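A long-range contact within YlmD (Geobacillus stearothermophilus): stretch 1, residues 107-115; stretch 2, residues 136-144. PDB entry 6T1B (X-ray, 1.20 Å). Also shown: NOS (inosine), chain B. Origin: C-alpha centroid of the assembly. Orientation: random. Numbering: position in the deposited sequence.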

# COMPACT_ATOMS: atom_id res chain seq x y z
N VAL A 107 -5.66 10.02 7.59
CA VAL A 107 -5.90 8.61 7.40
C VAL A 107 -4.78 7.98 6.58
O VAL A 107 -4.09 8.65 5.80
CB VAL A 107 -7.29 8.27 6.79
CG1 VAL A 107 -8.41 8.96 7.52
CG2 VAL A 107 -7.33 8.60 5.32
N ASP A 108 -4.67 6.66 6.71
CA ASP A 108 -3.67 5.85 6.06
C ASP A 108 -4.28 4.74 5.22
O ASP A 108 -3.54 3.92 4.67
CB ASP A 108 -2.69 5.28 7.09
CG ASP A 108 -1.73 6.35 7.58
OD1 ASP A 108 -2.17 7.16 8.43
OD2 ASP A 108 -0.61 6.39 7.01
N GLY A 109 -5.59 4.70 5.10
CA GLY A 109 -6.21 3.76 4.19
C GLY A 109 -7.50 4.35 3.67
O GLY A 109 -8.11 5.22 4.29
N LEU A 110 -7.92 3.82 2.52
CA LEU A 110 -9.12 4.27 1.85
C LEU A 110 -9.85 3.06 1.31
O LEU A 110 -9.22 2.04 1.00
CB LEU A 110 -8.80 5.16 0.64
CG LEU A 110 -8.05 6.45 0.93
CD1 LEU A 110 -7.63 7.13 -0.35
CD2 LEU A 110 -8.88 7.36 1.81
N TYR A 111 -11.16 3.17 1.16
CA TYR A 111 -11.87 2.14 0.41
C TYR A 111 -13.05 2.77 -0.32
O TYR A 111 -13.51 3.86 0.04
CB TYR A 111 -12.35 0.97 1.26
CG TYR A 111 -13.46 1.21 2.25
CD1 TYR A 111 -14.78 0.97 1.91
CD2 TYR A 111 -13.17 1.59 3.55
CE1 TYR A 111 -15.79 1.13 2.84
CE2 TYR A 111 -14.18 1.75 4.47
CZ TYR A 111 -15.47 1.52 4.12
OH TYR A 111 -16.46 1.68 5.06
N THR A 112 -13.55 2.08 -1.34
CA THR A 112 -14.72 2.55 -2.06
C THR A 112 -15.47 1.37 -2.65
O THR A 112 -14.87 0.34 -3.01
CB THR A 112 -14.33 3.53 -3.17
OG1 THR A 112 -15.49 4.10 -3.79
CG2 THR A 112 -13.49 2.85 -4.25
N ASP A 113 -16.77 1.53 -2.78
CA ASP A 113 -17.59 0.56 -3.49
C ASP A 113 -18.07 1.09 -4.84
O ASP A 113 -18.91 0.46 -5.49
CB ASP A 113 -18.74 0.03 -2.62
CG ASP A 113 -19.76 1.09 -2.28
OD1 ASP A 113 -19.61 2.23 -2.73
OD2 ASP A 113 -20.73 0.77 -1.55
N GLU A 114 -17.50 2.19 -5.31
CA GLU A 114 -17.88 2.79 -6.58
C GLU A 114 -16.81 2.55 -7.62
O GLU A 114 -15.62 2.48 -7.30
CB GLU A 114 -18.12 4.30 -6.42
CG GLU A 114 -19.19 4.62 -5.40
CD GLU A 114 -19.57 6.08 -5.32
OE1 GLU A 114 -20.45 6.39 -4.49
OE2 GLU A 114 -19.02 6.91 -6.07
N ALA A 115 -17.23 2.42 -8.88
CA ALA A 115 -16.28 2.42 -9.98
C ALA A 115 -15.88 3.85 -10.35
O ALA A 115 -16.54 4.83 -9.96
CB ALA A 115 -16.87 1.72 -11.21
N9 NOS B . 4.75 11.20 1.54
C4 NOS B . 3.51 11.10 1.02
N3 NOS B . 2.27 10.43 1.47
C2 NOS B . 1.08 10.56 0.68
N1 NOS B . 1.06 11.31 -0.54
C6 NOS B . 2.22 11.97 -1.02
O6 NOS B . 2.15 12.57 -2.05
C5 NOS B . 3.49 11.82 -0.15
N7 NOS B . 4.68 12.28 -0.35
C8 NOS B . 5.47 11.93 0.67
C5' NOS B . 4.16 7.15 2.85
O5' NOS B . 4.90 5.94 2.75
C4' NOS B . 5.00 8.25 3.45
O4' NOS B . 5.38 9.16 2.39
C1' NOS B . 5.10 10.49 2.78
C2' NOS B . 4.03 10.42 3.86
O2' NOS B . 4.14 11.53 4.75
C3' NOS B . 4.34 9.08 4.55
O3' NOS B . 5.28 9.30 5.61
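Stretch 2 (136-144) AGLVGLAHA

Stretch 2 is extended from Leu 138 to Ala 144 and runs antiparallel to the strand Gly 109 to Thr 112: the N-to-C directions differ by 176° and the axes approach to 4.7 Å. The register follows from alternating CA–CA distances, 4.0 Å for Gly 109–Ala 142 and Tyr 111–Gly 140, but 5.6 Å for Leu 110–Leu 141 and 5.7 Å for Thr 112–Val 139. The wide pairs carry reciprocal hydrogen bonds: Leu 110 N to Leu 141 O and Leu 141 N to Leu 110 O, both 2.9 Å, then Thr 112 N to Val 139 O at 2.9 Å and Val 139 N to Thr 112 O at 3.0 Å.

Side chains alternate accordingly. Thr 112 (chi1 t) and Val 139 (chi1 m) share a face, their CG2 atoms 3.7 Å apart. On the other face Tyr 111, chi1 p at 69°, pairs with Gly 140 and points its side chain nearly at right angles to the strand direction, its CD1 3.7 Å from Leu 138 CD2; Leu 138 (m, t) leaves CA sideways, yet its end comes nearer. An ideal CB on Gly 140 would lie 3.4 Å from Tyr 111 CB, a tight fit.

His 143, chi1 t at 161°, places ND1 2.7 Å from Asp 108 OD2 (chi1 m), near the imidazole plane, as this hydrogen bond requires. His 143 NE2 comes within 3.1 Å of inosine O5', which approaches the ring obliquely.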

# COMPACT_ATOMS: atom_id res chain seq x y z
N ALA A 136 -19.05 -7.81 -4.20
CA ALA A 136 -19.67 -6.59 -3.70
C ALA A 136 -19.11 -5.33 -4.34
O ALA A 136 -19.58 -4.23 -4.01
CB ALA A 136 -19.50 -6.51 -2.19
N GLY A 137 -18.10 -5.43 -5.19
CA GLY A 137 -17.57 -4.24 -5.82
C GLY A 137 -16.82 -3.32 -4.88
O GLY A 137 -16.72 -2.13 -5.15
N LEU A 138 -16.20 -3.85 -3.82
CA LEU A 138 -15.39 -3.07 -2.90
C LEU A 138 -13.92 -3.24 -3.23
O LEU A 138 -13.47 -4.37 -3.52
CB LEU A 138 -15.59 -3.53 -1.45
CG LEU A 138 -16.77 -2.92 -0.72
CD1 LEU A 138 -17.23 -3.77 0.44
CD2 LEU A 138 -16.37 -1.52 -0.25
N VAL A 139 -13.19 -2.14 -3.19
CA VAL A 139 -11.74 -2.19 -3.23
C VAL A 139 -11.24 -1.32 -2.08
O VAL A 139 -11.88 -0.32 -1.71
CB VAL A 139 -11.14 -1.72 -4.58
CG1 VAL A 139 -11.54 -2.67 -5.70
CG2 VAL A 139 -11.52 -0.26 -4.89
N GLY A 140 -10.06 -1.66 -1.57
CA GLY A 140 -9.46 -0.88 -0.51
C GLY A 140 -7.95 -0.91 -0.62
O GLY A 140 -7.38 -1.82 -1.25
N LEU A 141 -7.32 0.06 0.03
CA LEU A 141 -5.87 0.13 0.01
C LEU A 141 -5.42 0.79 1.30
O LEU A 141 -5.91 1.86 1.68
CB LEU A 141 -5.41 0.96 -1.21
CG LEU A 141 -3.91 1.13 -1.42
CD1 LEU A 141 -3.16 -0.18 -1.49
CD2 LEU A 141 -3.71 1.94 -2.71
N ALA A 142 -4.46 0.16 1.97
CA ALA A 142 -3.93 0.66 3.23
C ALA A 142 -2.41 0.69 3.22
O ALA A 142 -1.76 -0.13 2.56
CB ALA A 142 -4.41 -0.20 4.41
N HIS A 143 -1.88 1.65 3.97
CA HIS A 143 -0.45 1.92 4.14
C HIS A 143 -0.09 1.50 5.55
O HIS A 143 -0.57 2.09 6.52
CB HIS A 143 -0.25 3.42 3.92
CG HIS A 143 1.01 3.99 4.46
ND1 HIS A 143 1.03 4.82 5.56
CD2 HIS A 143 2.30 3.92 4.03
CE1 HIS A 143 2.27 5.21 5.80
NE2 HIS A 143 3.06 4.69 4.87
N ALA A 144 0.75 0.47 5.68
CA ALA A 144 1.12 -0.07 6.98
C ALA A 144 2.63 -0.13 7.15
O ALA A 144 3.27 -1.09 6.74
CB ALA A 144 0.52 -1.46 7.18
O HOH W 1 -20.20 -1.92 -5.23
O HOH W 2 -14.80 -0.15 -6.16